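Local coordinates for protein tRNA (guanine-N(1)-)-methyltransferase (Corynebacterium diphtheriae, PDB 7KFF) that catalyses the transfer of a methyl group from S-adenosylmethionine to N1 of the guanine at position 37 of tRNA, at residues A[31-34]-A[40-43]; A[148-153]-A[211-216]; A[189-194]-A[204-209]; A[232-237]-A[275-280]. All blocks are in the same frame, centred on the assembly; numbering follows the deposited sequence. Where two conformers were deposited one is given.

Overall arrangement
Interactions 1, 2 and 3 belong to the alpha/beta body that carries the knotted cofactor site. Interaction 4 lies beyond them in the C-terminal helical part, about 20 Å from interaction 3 between centres. Helix 200-211 ties the first group together: L32 of interaction 1 packs on it, interaction 3 lies on it, and interaction 2 takes up the turn at its end. Along the chain interaction 1 closes first, interaction 3 is nested inside the loop closed by interaction 2, and interaction 4 follows. Interactions 2 and 3 are about 12 Å apart between centres and joined by F148. All four reach the second subunit, consistent with cofactor sites built at the dimer interface.

Interaction 1. Residues A[31-34]-A[40-43]; sequences PLRH and AIEK
The contact between R33 and I41 is apolar, although one partner is an arginine: I41 CD1 lies 3.7 Å from R33 CG, the first methylene beyond the beta carbon. The two side chains run at an oblique angle to one another, and the isoleucine methyl also stands obliquely to the guanidinium, neither squarely over a face nor at an edge. I41 gets its methyl there by staying extended, CG1 opposite the carbonyl carbon (chi1 -65°) and CD1 carrying the line onward. The same methyl comes within 3.9 Å of L32 O, a van der Waals approach and no hydrogen bond.

No polar bond spans the pair, but the arginine's far end is held. R33 continues from CG to NE as an extended chain and delivers NH2 to V48 O on strand 46-52. Within 31-34, H34 N donates to P31 O at 3.1 Å, a backbone bond just before helix 35-42; within 40-43, K43 N returns to A40 O at 3.1 Å near the far end of that helix. L32 and I41 both rest on V48 as well, which places the contact against strand 46-52, outermost in the parallel sheet within this chain.

The chemistry implies a small, partly buried apolar contact, with 89 Å² buried in all, in which the arginine contributes its aliphatic stem. L32 O is covered here without a hydrogen-bonding partner in the model, probably at some cost.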
loop_
_atom_site.group_PDB
_atom_site.type_symbol
_atom_site.label_atom_id
_atom_site.label_comp_id
_atom_site.label_asym_id
_atom_site.label_seq_id
_atom_site.Cartn_x
_atom_site.Cartn_y
_atom_site.Cartn_z
ATOM N N PRO A 31 -8.636 2.919 -11.770
ATOM C CA PRO A 31 -8.039 4.155 -11.234
ATOM C C PRO A 31 -6.726 4.563 -11.866
ATOM O O PRO A 31 -6.298 5.713 -11.660
ATOM C CB PRO A 31 -7.913 3.879 -9.731
ATOM C CG PRO A 31 -8.993 2.875 -9.448
ATOM C CD PRO A 31 -8.987 1.977 -10.684
ATOM N N LEU A 32 -6.082 3.705 -12.664
ATOM C CA LEU A 32 -4.912 4.158 -13.405
ATOM C C LEU A 32 -5.276 5.218 -14.435
ATOM O O LEU A 32 -4.379 5.876 -14.965
ATOM C CB LEU A 32 -4.229 2.988 -14.119
ATOM C CG LEU A 32 -3.601 1.907 -13.247
ATOM C CD1 LEU A 32 -3.033 0.802 -14.116
ATOM C CD2 LEU A 32 -2.491 2.479 -12.359
ATOM N N ARG A 33 -6.566 5.373 -14.749
ATOM C CA ARG A 33 -7.032 6.408 -15.661
ATOM C C ARG A 33 -7.825 7.505 -14.954
ATOM O O ARG A 33 -8.490 8.314 -15.603
ATOM C CB ARG A 33 -7.849 5.766 -16.778
ATOM C CG ARG A 33 -6.985 4.988 -17.732
ATOM C CD ARG A 33 -7.783 4.248 -18.762
ATOM N NE ARG A 33 -6.980 3.986 -19.947
ATOM C CZ ARG A 33 -6.266 2.893 -20.163
ATOM N NH1 ARG A 33 -6.229 1.914 -19.262
ATOM N NH2 ARG A 33 -5.600 2.765 -21.296
ATOM N N HIS A 34 -7.759 7.562 -13.637
ATOM C CA HIS A 34 -8.395 8.610 -12.860
ATOM C C HIS A 34 -7.351 9.551 -12.291
ATOM O O HIS A 34 -6.160 9.245 -12.238
ATOM C CB HIS A 34 -9.174 8.002 -11.690
ATOM C CG HIS A 34 -10.357 7.210 -12.125
ATOM N ND1 HIS A 34 -10.895 6.180 -11.377
ATOM C CD2 HIS A 34 -11.117 7.307 -13.238
ATOM C CE1 HIS A 34 -11.916 5.658 -12.033
ATOM N NE2 HIS A 34 -12.079 6.330 -13.157
ATOM N N ALA A 40 -1.698 12.330 -16.625
ATOM C CA ALA A 40 -0.419 11.944 -17.212
ATOM C C ALA A 40 -0.614 11.307 -18.578
ATOM O O ALA A 40 0.166 11.561 -19.501
ATOM C CB ALA A 40 0.314 10.983 -16.281
ATOM N N ILE A 41 -1.625 10.451 -18.714
ATOM C CA ILE A 41 -1.953 9.886 -20.018
ATOM C C ILE A 41 -2.251 10.992 -21.024
ATOM O O ILE A 41 -1.771 10.963 -22.161
ATOM C CB ILE A 41 -3.121 8.897 -19.888
ATOM C CG1 ILE A 41 -2.709 7.689 -19.051
ATOM C CG2 ILE A 41 -3.624 8.462 -21.259
ATOM C CD1 ILE A 41 -3.860 6.787 -18.682
ATOM N N GLU A 42 -3.023 11.998 -20.613
ATOM C CA GLU A 42 -3.378 13.090 -21.519
ATOM C C GLU A 42 -2.212 14.022 -21.831
ATOM O O GLU A 42 -2.341 14.847 -22.746
ATOM C CB GLU A 42 -4.611 13.819 -20.977
ATOM C CG GLU A 42 -5.806 12.859 -20.941
ATOM C CD GLU A 42 -7.152 13.461 -20.630
ATOM O OE1 GLU A 42 -7.267 14.669 -20.343
ATOM O OE2 GLU A 42 -8.132 12.679 -20.685
ATOM N N LYS A 43 -1.087 13.894 -21.131
ATOM C CA LYS A 43 0.147 14.600 -21.446
ATOM C C LYS A 43 1.120 13.722 -22.226
ATOM O O LYS A 43 2.262 14.135 -22.458
ATOM C CB LYS A 43 0.825 15.095 -20.164
ATOM C CG LYS A 43 0.026 16.144 -19.405
ATOM C CD LYS A 43 0.692 16.504 -18.071
ATOM C CE LYS A 43 -0.230 17.344 -17.190
ATOM N NZ LYS A 43 0.094 17.195 -15.734
#

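Interaction 2. Residues A[148-153]-A[211-216]; sequences FTQEDA and VRLIPG
The Q150 amide nitrogen NE2 lies at the edge of the R212 guanidinium, near its plane and 4.4 Å from R212 NH1, and a water bridges the two. Both nitrogens are donors and cannot bond directly; one water accepts from each, at 2.9 Å from Q150 NE2 and 2.9 Å from R212 NH1. The other ends are anchored separately: R212 NH2 forms a salt bridge with D227, and Q150 OE1 accepts from V195 N of the second subunit.

Beside the water bridge L213 CD1 makes van der Waals contact with three atoms of the helix start. It comes 3.7 Å from A153 O and 4.0 Å from A153 CB, and the same methyl lies 3.9 Å from Q150 NE2. The glutamine reaches this place because its chain starts away from the backbone N (chi1 -168°) and then folds at chi2.

Helix 150-156, which presents Q150 and A153, starts with a capping box. D152 N donates to T149 OG1 with an angle of 165°, while T149 N reaches D152 OD2 from 38° above the carboxylate plane. D152 is also paired with R187. A type I turn from V211 to I214 follows helix 200-211 and carries R212 and L213.

D227 hydrogen-bonds to a bound S-adenosylhomocysteine, so R212 is in effect a second-shell residue, and the water carries that polar chain on to the start of helix 150-156.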
loop_
_atom_site.group_PDB
_atom_site.type_symbol
_atom_site.label_atom_id
_atom_site.label_comp_id
_atom_site.label_asym_id
_atom_site.label_seq_id
_atom_site.Cartn_x
_atom_site.Cartn_y
_atom_site.Cartn_z
ATOM N N PHE A 148 8.767 -2.497 -0.885
ATOM C CA PHE A 148 8.771 -1.311 -1.734
ATOM C C PHE A 148 9.282 -0.114 -0.938
ATOM O O PHE A 148 8.791 0.175 0.163
ATOM C CB PHE A 148 7.329 -1.044 -2.198
ATOM C CG PHE A 148 7.177 0.089 -3.187
ATOM C CD1 PHE A 148 8.049 0.236 -4.263
ATOM C CD2 PHE A 148 6.141 1.005 -3.043
ATOM C CE1 PHE A 148 7.891 1.253 -5.163
ATOM C CE2 PHE A 148 5.995 2.032 -3.953
ATOM C CZ PHE A 148 6.858 2.156 -4.996
ATOM N N THR A 149 10.245 0.604 -1.511
ATOM C CA THR A 149 10.850 1.762 -0.869
ATOM C C THR A 149 10.791 2.951 -1.817
ATOM O O THR A 149 10.574 2.824 -3.025
ATOM C CB THR A 149 12.325 1.511 -0.505
ATOM O OG1 THR A 149 13.063 1.399 -1.724
ATOM C CG2 THR A 149 12.504 0.286 0.375
ATOM N N GLN A 150 11.014 4.131 -1.257
ATOM C CA GLN A 150 11.079 5.324 -2.090
ATOM C C GLN A 150 12.247 5.249 -3.067
ATOM O O GLN A 150 12.173 5.798 -4.170
ATOM C CB GLN A 150 11.139 6.592 -1.241
ATOM C CG GLN A 150 10.915 7.868 -2.023
ATOM C CD GLN A 150 9.537 7.963 -2.645
ATOM O OE1 GLN A 150 8.584 7.316 -2.189
ATOM N NE2 GLN A 150 9.428 8.727 -3.728
ATOM N N GLU A 151 13.336 4.590 -2.679
ATOM C CA GLU A 151 14.434 4.378 -3.614
ATOM C C GLU A 151 13.987 3.540 -4.807
ATOM O O GLU A 151 14.364 3.828 -5.950
ATOM C CB GLU A 151 15.593 3.696 -2.893
ATOM C CG GLU A 151 16.853 3.525 -3.718
ATOM C CD GLU A 151 18.034 3.073 -2.878
ATOM O OE1 GLU A 151 18.049 1.900 -2.454
ATOM O OE2 GLU A 151 18.940 3.898 -2.634
ATOM N N ASP A 152 13.199 2.488 -4.563
ATOM C CA ASP A 152 12.624 1.728 -5.672
ATOM C C ASP A 152 11.804 2.644 -6.573
ATOM O O ASP A 152 11.886 2.563 -7.802
ATOM C CB ASP A 152 11.670 0.635 -5.173
ATOM C CG ASP A 152 12.340 -0.529 -4.486
ATOM O OD1 ASP A 152 13.475 -0.898 -4.828
ATOM O OD2 ASP A 152 11.659 -1.090 -3.593
ATOM N N ALA A 153 10.988 3.523 -5.970
ATOM C CA ALA A 153 10.148 4.398 -6.777
ATOM C C ALA A 153 10.999 5.279 -7.681
ATOM O O ALA A 153 10.701 5.450 -8.869
ATOM C CB ALA A 153 9.240 5.238 -5.880
ATOM N N VAL A 211 4.847 7.025 -10.961
ATOM C CA VAL A 211 4.475 7.970 -12.012
ATOM C C VAL A 211 4.564 9.404 -11.520
ATOM O O VAL A 211 4.862 10.310 -12.307
ATOM C CB VAL A 211 3.093 7.604 -12.595
ATOM C CG1 VAL A 211 2.605 8.683 -13.552
ATOM C CG2 VAL A 211 3.146 6.225 -13.287
ATOM N N ARG A 212 4.317 9.646 -10.237
ATOM C CA ARG A 212 4.421 11.017 -9.749
ATOM C C ARG A 212 5.842 11.565 -9.823
ATOM O O ARG A 212 6.021 12.780 -9.682
ATOM C CB ARG A 212 3.883 11.161 -8.336
ATOM C CG ARG A 212 4.726 10.515 -7.280
ATOM C CD ARG A 212 4.128 10.662 -5.878
ATOM N NE ARG A 212 4.214 11.996 -5.284
ATOM C CZ ARG A 212 5.288 12.492 -4.671
ATOM N NH1 ARG A 212 6.408 11.807 -4.598
ATOM N NH2 ARG A 212 5.230 13.690 -4.130
ATOM N N LEU A 213 6.840 10.723 -10.041
ATOM C CA LEU A 213 8.225 11.150 -10.195
ATOM C C LEU A 213 8.609 11.412 -11.647
ATOM O O LEU A 213 9.755 11.803 -11.913
ATOM C CB LEU A 213 9.162 10.124 -9.566
ATOM C CG LEU A 213 8.921 9.875 -8.096
ATOM C CD1 LEU A 213 9.828 8.775 -7.589
ATOM C CD2 LEU A 213 9.069 11.143 -7.249
ATOM N N ILE A 214 7.688 11.220 -12.586
ATOM C CA ILE A 214 7.950 11.564 -13.985
ATOM C C ILE A 214 7.756 13.066 -14.154
ATOM O O ILE A 214 6.677 13.585 -13.816
ATOM C CB ILE A 214 7.008 10.788 -14.911
ATOM C CG1 ILE A 214 7.245 9.284 -14.762
ATOM C CG2 ILE A 214 7.180 11.243 -16.362
ATOM C CD1 ILE A 214 6.345 8.434 -15.603
ATOM N N PRO A 215 8.734 13.787 -14.698
ATOM C CA PRO A 215 8.562 15.235 -14.863
ATOM C C PRO A 215 7.328 15.560 -15.697
ATOM O O PRO A 215 7.085 14.957 -16.743
ATOM C CB PRO A 215 9.859 15.681 -15.550
ATOM C CG PRO A 215 10.566 14.459 -15.978
ATOM C CD PRO A 215 10.054 13.315 -15.153
ATOM N N GLY A 216 6.538 16.519 -15.209
ATOM C CA GLY A 216 5.313 16.935 -15.844
ATOM C C GLY A 216 4.044 16.391 -15.213
ATOM O O GLY A 216 2.954 16.914 -15.496
HETATM O O HOH W 1 6.783 8.924 -4.983
#

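Interaction 3. Residues A[189-194]-A[204-209]; sequences VSIGDY and LVIAEA. With SAH (S-adenosyl-L-homocysteine), chain C.
I191 and V205 meet methyl to methyl, tip to tip, with I191 CD1 3.9 Å from V205 CG2. A second such pair joins the strand end to the helix, V189 CG1 being 3.9 Å from I206 CD1, and I191 CG2 fills in against I206 CG1 at 4.2 Å. I191 places CG1 between its backbone N and carbonyl carbon (chi1 65°), which turns CG2 and CD1 toward 204-209. Its backbone N-H donates to SAH N1 at 3.1 Å, nearly straight at 166°. The adenine amino group N6 is read by carbonyls: a good bond to Y194 O at 2.8 Å and a weak one to G192 O at 3.0 Å.

This recognition of the adenine by backbone atoms sits in the knotted region of the SPOUT methyltransferases, where the loop after strand 185-190 turns round the ligand and helix 200-211 packs behind it. The site is completed by P141 O of the same chain and by S228 N and D227 OD2 of the second subunit.

Further out, several bonds hold the loop in shape. G192 N donates to S190 OG at 3.1 Å, an ST turn that folds the chain straight after the strand, and D193 centres an inverse gamma turn. G192 C lies 3.7 Å above one face of the Y194 ring, offset toward its rim. The Y194 OH bonds to I191 O of the second subunit, while I191 O here takes Y194 OH of that subunit. On the helix, E208 OE1 accepts from the backbone N atoms of I197 and G198 of the second subunit.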
loop_
_atom_site.group_PDB
_atom_site.type_symbol
_atom_site.label_atom_id
_atom_site.label_comp_id
_atom_site.label_asym_id
_atom_site.label_seq_id
_atom_site.Cartn_x
_atom_site.Cartn_y
_atom_site.Cartn_z
ATOM N N VAL A 189 7.828 -7.851 -4.857
ATOM C CA VAL A 189 7.759 -6.616 -4.082
ATOM C C VAL A 189 6.550 -6.634 -3.154
ATOM O O VAL A 189 5.417 -6.869 -3.595
ATOM C CB VAL A 189 7.746 -5.374 -5.001
ATOM C CG1 VAL A 189 6.703 -5.475 -6.101
ATOM C CG2 VAL A 189 7.560 -4.095 -4.200
ATOM N N SER A 190 6.794 -6.369 -1.878
ATOM C CA SER A 190 5.732 -6.199 -0.905
ATOM C C SER A 190 5.501 -4.715 -0.649
ATOM O O SER A 190 6.457 -3.952 -0.480
ATOM C CB SER A 190 6.114 -6.839 0.424
ATOM O OG SER A 190 5.078 -6.541 1.348
ATOM N N ILE A 191 4.233 -4.302 -0.565
ATOM C CA ILE A 191 3.961 -2.905 -0.211
ATOM C C ILE A 191 3.920 -2.662 1.298
ATOM O O ILE A 191 3.852 -1.499 1.728
ATOM C CB ILE A 191 2.740 -2.301 -0.945
ATOM C CG1 ILE A 191 1.437 -3.010 -0.540
ATOM C CG2 ILE A 191 2.980 -2.314 -2.442
ATOM C CD1 ILE A 191 0.197 -2.202 -0.858
ATOM N N GLY A 192 3.992 -3.711 2.111
ATOM C CA GLY A 192 4.015 -3.545 3.553
ATOM C C GLY A 192 3.736 -4.851 4.248
ATOM O O GLY A 192 3.357 -5.848 3.620
ATOM N N ASP A 193 3.889 -4.822 5.573
ATOM C CA ASP A 193 3.804 -6.042 6.386
ATOM C C ASP A 193 2.354 -6.280 6.819
ATOM O O ASP A 193 1.979 -6.225 7.991
ATOM C CB ASP A 193 4.749 -5.979 7.585
ATOM C CG ASP A 193 6.230 -6.073 7.203
ATOM O OD1 ASP A 193 6.577 -6.251 6.015
ATOM O OD2 ASP A 193 7.065 -5.999 8.135
ATOM N N TYR A 194 1.531 -6.566 5.823
ATOM C CA TYR A 194 0.110 -6.821 6.017
ATOM C C TYR A 194 -0.332 -7.614 4.798
ATOM O O TYR A 194 0.380 -7.673 3.789
ATOM C CB TYR A 194 -0.698 -5.529 6.185
ATOM C CG TYR A 194 -0.292 -4.428 5.250
ATOM C CD1 TYR A 194 -0.725 -4.419 3.937
ATOM C CD2 TYR A 194 0.539 -3.401 5.671
ATOM C CE1 TYR A 194 -0.335 -3.419 3.056
ATOM C CE2 TYR A 194 0.910 -2.385 4.821
ATOM C CZ TYR A 194 0.465 -2.403 3.506
ATOM O OH TYR A 194 0.831 -1.428 2.625
ATOM N N LEU A 204 -1.728 -0.321 -8.092
ATOM C CA LEU A 204 -2.142 1.073 -7.976
ATOM C C LEU A 204 -1.203 1.865 -7.065
ATOM O O LEU A 204 -0.872 3.021 -7.359
ATOM C CB LEU A 204 -3.579 1.142 -7.452
ATOM C CG LEU A 204 -4.677 0.498 -8.315
ATOM C CD1 LEU A 204 -6.012 0.648 -7.630
ATOM C CD2 LEU A 204 -4.695 1.105 -9.693
ATOM N N VAL A 205 -0.766 1.252 -5.954
ATOM C CA VAL A 205 0.157 1.900 -5.028
ATOM C C VAL A 205 1.472 2.215 -5.719
ATOM O O VAL A 205 1.968 3.351 -5.678
ATOM C CB VAL A 205 0.370 1.018 -3.792
ATOM C CG1 VAL A 205 1.563 1.507 -2.990
ATOM C CG2 VAL A 205 -0.886 0.968 -2.925
ATOM N N ILE A 206 2.072 1.208 -6.341
ATOM C CA ILE A 206 3.378 1.386 -6.969
ATOM C C ILE A 206 3.282 2.381 -8.120
ATOM O O ILE A 206 4.148 3.251 -8.292
ATOM C CB ILE A 206 3.936 0.022 -7.409
ATOM C CG1 ILE A 206 4.263 -0.846 -6.187
ATOM C CG2 ILE A 206 5.160 0.215 -8.276
ATOM C CD1 ILE A 206 4.461 -2.329 -6.502
ATOM N N ALA A 207 2.209 2.289 -8.901
ATOM C CA ALA A 207 2.028 3.214 -10.011
ATOM C C ALA A 207 1.961 4.659 -9.538
ATOM O O ALA A 207 2.567 5.538 -10.160
ATOM C CB ALA A 207 0.803 2.825 -10.829
ATOM N N GLU A 208 1.224 4.928 -8.460
ATOM C CA GLU A 208 1.174 6.301 -7.962
ATOM C C GLU A 208 2.565 6.792 -7.584
ATOM O O GLU A 208 2.964 7.907 -7.944
ATOM C CB GLU A 208 0.248 6.421 -6.748
ATOM C CG GLU A 208 -1.218 6.414 -7.059
ATOM C CD GLU A 208 -2.068 7.223 -6.091
ATOM O OE1 GLU A 208 -1.550 7.756 -5.069
ATOM O OE2 GLU A 208 -3.277 7.313 -6.367
ATOM N N ALA A 209 3.303 5.985 -6.823
ATOM C CA ALA A 209 4.593 6.409 -6.299
ATOM C C ALA A 209 5.627 6.587 -7.396
ATOM O O ALA A 209 6.499 7.457 -7.294
ATOM C CB ALA A 209 5.079 5.417 -5.255
HETATM N N SAH C . -0.831 -17.035 1.549
HETATM C CA SAH C . -0.199 -15.823 1.067
HETATM C CB SAH C . -1.312 -14.868 0.696
HETATM C CG SAH C . -1.344 -14.442 -0.761
HETATM S SD SAH C . -2.387 -12.997 -0.745
HETATM C C SAH C . 0.697 -15.139 2.085
HETATM O O SAH C . 0.243 -14.714 3.145
HETATM O OXT SAH C . 1.893 -14.973 1.848
HETATM C "C5'" SAH C . -2.814 -12.994 -2.481
HETATM C "C4'" SAH C . -2.023 -12.010 -3.318
HETATM O "O4'" SAH C . -2.242 -10.670 -2.882
HETATM C "C3'" SAH C . -0.494 -12.172 -3.342
HETATM O "O3'" SAH C . -0.104 -13.226 -4.145
HETATM C "C2'" SAH C . -0.073 -10.790 -3.842
HETATM O "O2'" SAH C . -0.267 -10.668 -5.229
HETATM C "C1'" SAH C . -1.077 -9.903 -3.137
HETATM N N9 SAH C . -0.580 -9.397 -1.844
HETATM C C8 SAH C . -1.032 -9.728 -0.586
HETATM N N7 SAH C . -0.375 -8.992 0.327
HETATM C C5 SAH C . 0.515 -8.204 -0.337
HETATM C C6 SAH C . 1.448 -7.266 0.082
HETATM N N6 SAH C . 1.670 -6.952 1.375
HETATM N N1 SAH C . 2.201 -6.623 -0.874
HETATM C C2 SAH C . 2.014 -6.897 -2.208
HETATM N N3 SAH C . 1.095 -7.807 -2.635
HETATM C C4 SAH C . 0.372 -8.441 -1.702
#

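Interaction 4. Residues A[232-237]-A[275-280]; sequences GLLEGP and WEVRPE. With SAH (S-adenosyl-L-homocysteine), chain B.
L234 is the residue of 232-237 that meets V277 and R278, where the loop between helix 200-211 and strand 244-245 runs past the end of helix 259-277, in the C-terminal helical part of the TrmD fold. Just before it, L233 turns its side chain to that helix and to L282 and M285, while the L234 backbone is held by T274 OG1 at its N and by S270 OG at its O, so that both residues seat the loop.

L234 itself points its beta carbon at 275-280. Its CD1 makes both contacts, 3.8 Å from R278 CG and 4.1 Å from V277 CB, and its side chain crosses each of theirs at about a right angle. CG stands opposite the carbonyl carbon and the chain then extends, which carries that methyl over the helix end. P143 of the second subunit also packs on the leucine.

E235 turns to the cofactor product instead: its CG lies 3.4 Å from SAH OXT, a packing approach of methylene to carboxylate.

R278, the first residue to leave helical angles, bends at chi2 and chi3 after giving its CG to L234. Its NH1 forms a salt bridge with D193 of the second subunit. Its NE donates to E280 OE2 at 2.8 Å and 171°, a salt-bridging bond on the syn side of the carboxylate, 23° out of its plane but nearly in the guanidinium plane.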
loop_
_atom_site.group_PDB
_atom_site.type_symbol
_atom_site.label_atom_id
_atom_site.label_comp_id
_atom_site.label_asym_id
_atom_site.label_seq_id
_atom_site.Cartn_x
_atom_site.Cartn_y
_atom_site.Cartn_z
ATOM N N GLY A 232 15.281 11.528 5.791
ATOM C CA GLY A 232 15.194 10.532 6.832
ATOM C C GLY A 232 14.112 10.772 7.856
ATOM O O GLY A 232 13.917 9.922 8.737
ATOM N N LEU A 233 13.379 11.879 7.754
ATOM C CA LEU A 233 12.385 12.258 8.739
ATOM C C LEU A 233 11.000 12.297 8.104
ATOM O O LEU A 233 10.849 12.459 6.887
ATOM C CB LEU A 233 12.683 13.655 9.299
ATOM C CG LEU A 233 14.008 13.841 10.030
ATOM C CD1 LEU A 233 14.166 15.300 10.454
ATOM C CD2 LEU A 233 14.117 12.914 11.216
ATOM N N LEU A 234 9.990 12.168 8.959
ATOM C CA LEU A 234 8.606 12.363 8.548
ATOM C C LEU A 234 8.290 13.851 8.440
ATOM O O LEU A 234 8.832 14.662 9.183
ATOM C CB LEU A 234 7.662 11.750 9.582
ATOM C CG LEU A 234 7.880 10.282 9.897
ATOM C CD1 LEU A 234 6.864 9.838 10.967
ATOM C CD2 LEU A 234 7.782 9.432 8.655
ATOM N N GLU A 235 7.396 14.209 7.518
ATOM C CA GLU A 235 6.972 15.599 7.435
ATOM C C GLU A 235 6.077 15.958 8.617
ATOM O O GLU A 235 5.299 15.137 9.109
ATOM C CB GLU A 235 6.206 15.865 6.136
ATOM C CG GLU A 235 7.087 16.059 4.901
ATOM C CD GLU A 235 7.808 17.404 4.861
ATOM O OE1 GLU A 235 8.951 17.444 4.354
ATOM O OE2 GLU A 235 7.228 18.420 5.319
ATOM N N GLY A 236 6.190 17.203 9.070
ATOM C CA GLY A 236 5.330 17.724 10.110
ATOM C C GLY A 236 3.985 18.188 9.568
ATOM O O GLY A 236 3.651 18.043 8.377
ATOM N N PRO A 237 3.181 18.749 10.464
ATOM C CA PRO A 237 1.833 19.191 10.083
ATOM C C PRO A 237 1.844 20.423 9.193
ATOM O O PRO A 237 2.794 21.214 9.180
ATOM C CB PRO A 237 1.165 19.509 11.421
ATOM C CG PRO A 237 2.310 19.827 12.328
ATOM C CD PRO A 237 3.434 18.932 11.905
ATOM N N TRP A 275 9.851 11.504 16.140
ATOM C CA TRP A 275 9.991 10.982 17.490
ATOM C C TRP A 275 8.698 10.342 17.979
ATOM O O TRP A 275 8.729 9.275 18.600
ATOM C CB TRP A 275 10.404 12.109 18.429
ATOM C CG TRP A 275 10.490 11.686 19.850
ATOM C CD1 TRP A 275 11.488 10.968 20.437
ATOM C CD2 TRP A 275 9.524 11.939 20.871
ATOM N NE1 TRP A 275 11.210 10.772 21.767
ATOM C CE2 TRP A 275 10.007 11.355 22.058
ATOM C CE3 TRP A 275 8.301 12.608 20.898
ATOM C CZ2 TRP A 275 9.307 11.420 23.256
ATOM C CZ3 TRP A 275 7.607 12.671 22.093
ATOM C CH2 TRP A 275 8.110 12.078 23.253
ATOM N N GLU A 276 7.552 10.984 17.723
ATOM C CA GLU A 276 6.278 10.453 18.204
ATOM C C GLU A 276 5.948 9.111 17.572
ATOM O O GLU A 276 5.444 8.197 18.244
ATOM C CB GLU A 276 5.144 11.422 17.854
ATOM C CG GLU A 276 5.147 12.717 18.621
ATOM C CD GLU A 276 4.156 13.739 18.074
ATOM O OE1 GLU A 276 3.711 13.623 16.898
ATOM O OE2 GLU A 276 3.820 14.665 18.835
ATOM N N VAL A 277 6.171 8.995 16.267
ATOM C CA VAL A 277 5.604 7.921 15.479
ATOM C C VAL A 277 6.637 6.896 15.031
ATOM O O VAL A 277 6.307 5.712 14.918
ATOM C CB VAL A 277 4.884 8.547 14.259
ATOM C CG1 VAL A 277 4.288 7.490 13.388
ATOM C CG2 VAL A 277 3.814 9.565 14.700
ATOM N N ARG A 278 7.870 7.323 14.761
ATOM C CA ARG A 278 8.919 6.445 14.229
ATOM C C ARG A 278 10.238 6.768 14.915
ATOM O O ARG A 278 11.236 7.106 14.263
ATOM C CB ARG A 278 9.041 6.630 12.715
ATOM C CG ARG A 278 7.809 6.306 11.906
ATOM C CD ARG A 278 7.574 4.819 11.833
ATOM N NE ARG A 278 8.637 4.110 11.135
ATOM C CZ ARG A 278 8.766 4.049 9.814
ATOM N NH1 ARG A 278 7.905 4.664 9.022
ATOM N NH2 ARG A 278 9.755 3.373 9.265
ATOM N N PRO A 279 10.288 6.636 16.238
ATOM C CA PRO A 279 11.511 7.036 16.950
ATOM C C PRO A 279 12.742 6.246 16.539
ATOM O O PRO A 279 13.856 6.775 16.614
ATOM C CB PRO A 279 11.152 6.833 18.434
ATOM C CG PRO A 279 10.009 5.834 18.402
ATOM C CD PRO A 279 9.232 6.169 17.154
ATOM N N GLU A 280 12.574 5.008 16.070
ATOM C CA GLU A 280 13.724 4.240 15.608
ATOM C C GLU A 280 14.407 4.882 14.405
ATOM O O GLU A 280 15.595 4.638 14.177
ATOM C CB GLU A 280 13.310 2.799 15.307
ATOM C CG GLU A 280 12.551 2.597 13.989
ATOM C CD GLU A 280 11.082 3.033 14.000
ATOM O OE1 GLU A 280 10.548 3.470 15.044
ATOM O OE2 GLU A 280 10.461 2.914 12.930
HETATM N N SAH B . 4.263 16.528 1.396
HETATM C CA SAH B . 3.676 15.309 1.917
HETATM C CB SAH B . 3.000 14.618 0.753
HETATM C CG SAH B . 1.502 14.419 0.896
HETATM S SD SAH B . 1.131 13.183 -0.334
HETATM C C SAH B . 4.678 14.344 2.527
HETATM O O SAH B . 5.578 13.854 1.851
HETATM O OXT SAH B . 4.583 14.016 3.709
HETATM C "C5'" SAH B . -0.623 13.503 -0.468
HETATM C "C4'" SAH B . -1.496 12.531 0.298
HETATM O "O4'" SAH B . -1.327 11.198 -0.180
HETATM C "C3'" SAH B . -1.283 12.435 1.816
HETATM O "O3'" SAH B . -1.835 13.513 2.480
HETATM C "C2'" SAH B . -1.945 11.088 2.109
HETATM O "O2'" SAH B . -3.347 11.202 2.128
HETATM C "C1'" SAH B . -1.545 10.290 0.887
HETATM N N9 SAH B . -0.300 9.528 1.089
HETATM C C8 SAH B . 0.922 9.744 0.492
HETATM N N7 SAH B . 1.781 8.783 0.879
HETATM C C5 SAH B . 1.121 7.962 1.742
HETATM C C6 SAH B . 1.502 6.829 2.449
HETATM N N6 SAH B . 2.742 6.300 2.410
HETATM N N1 SAH B . 0.564 6.214 3.246
HETATM C C2 SAH B . -0.718 6.706 3.320
HETATM N N3 SAH B . -1.108 7.809 2.623
HETATM C C4 SAH B . -0.191 8.415 1.858
#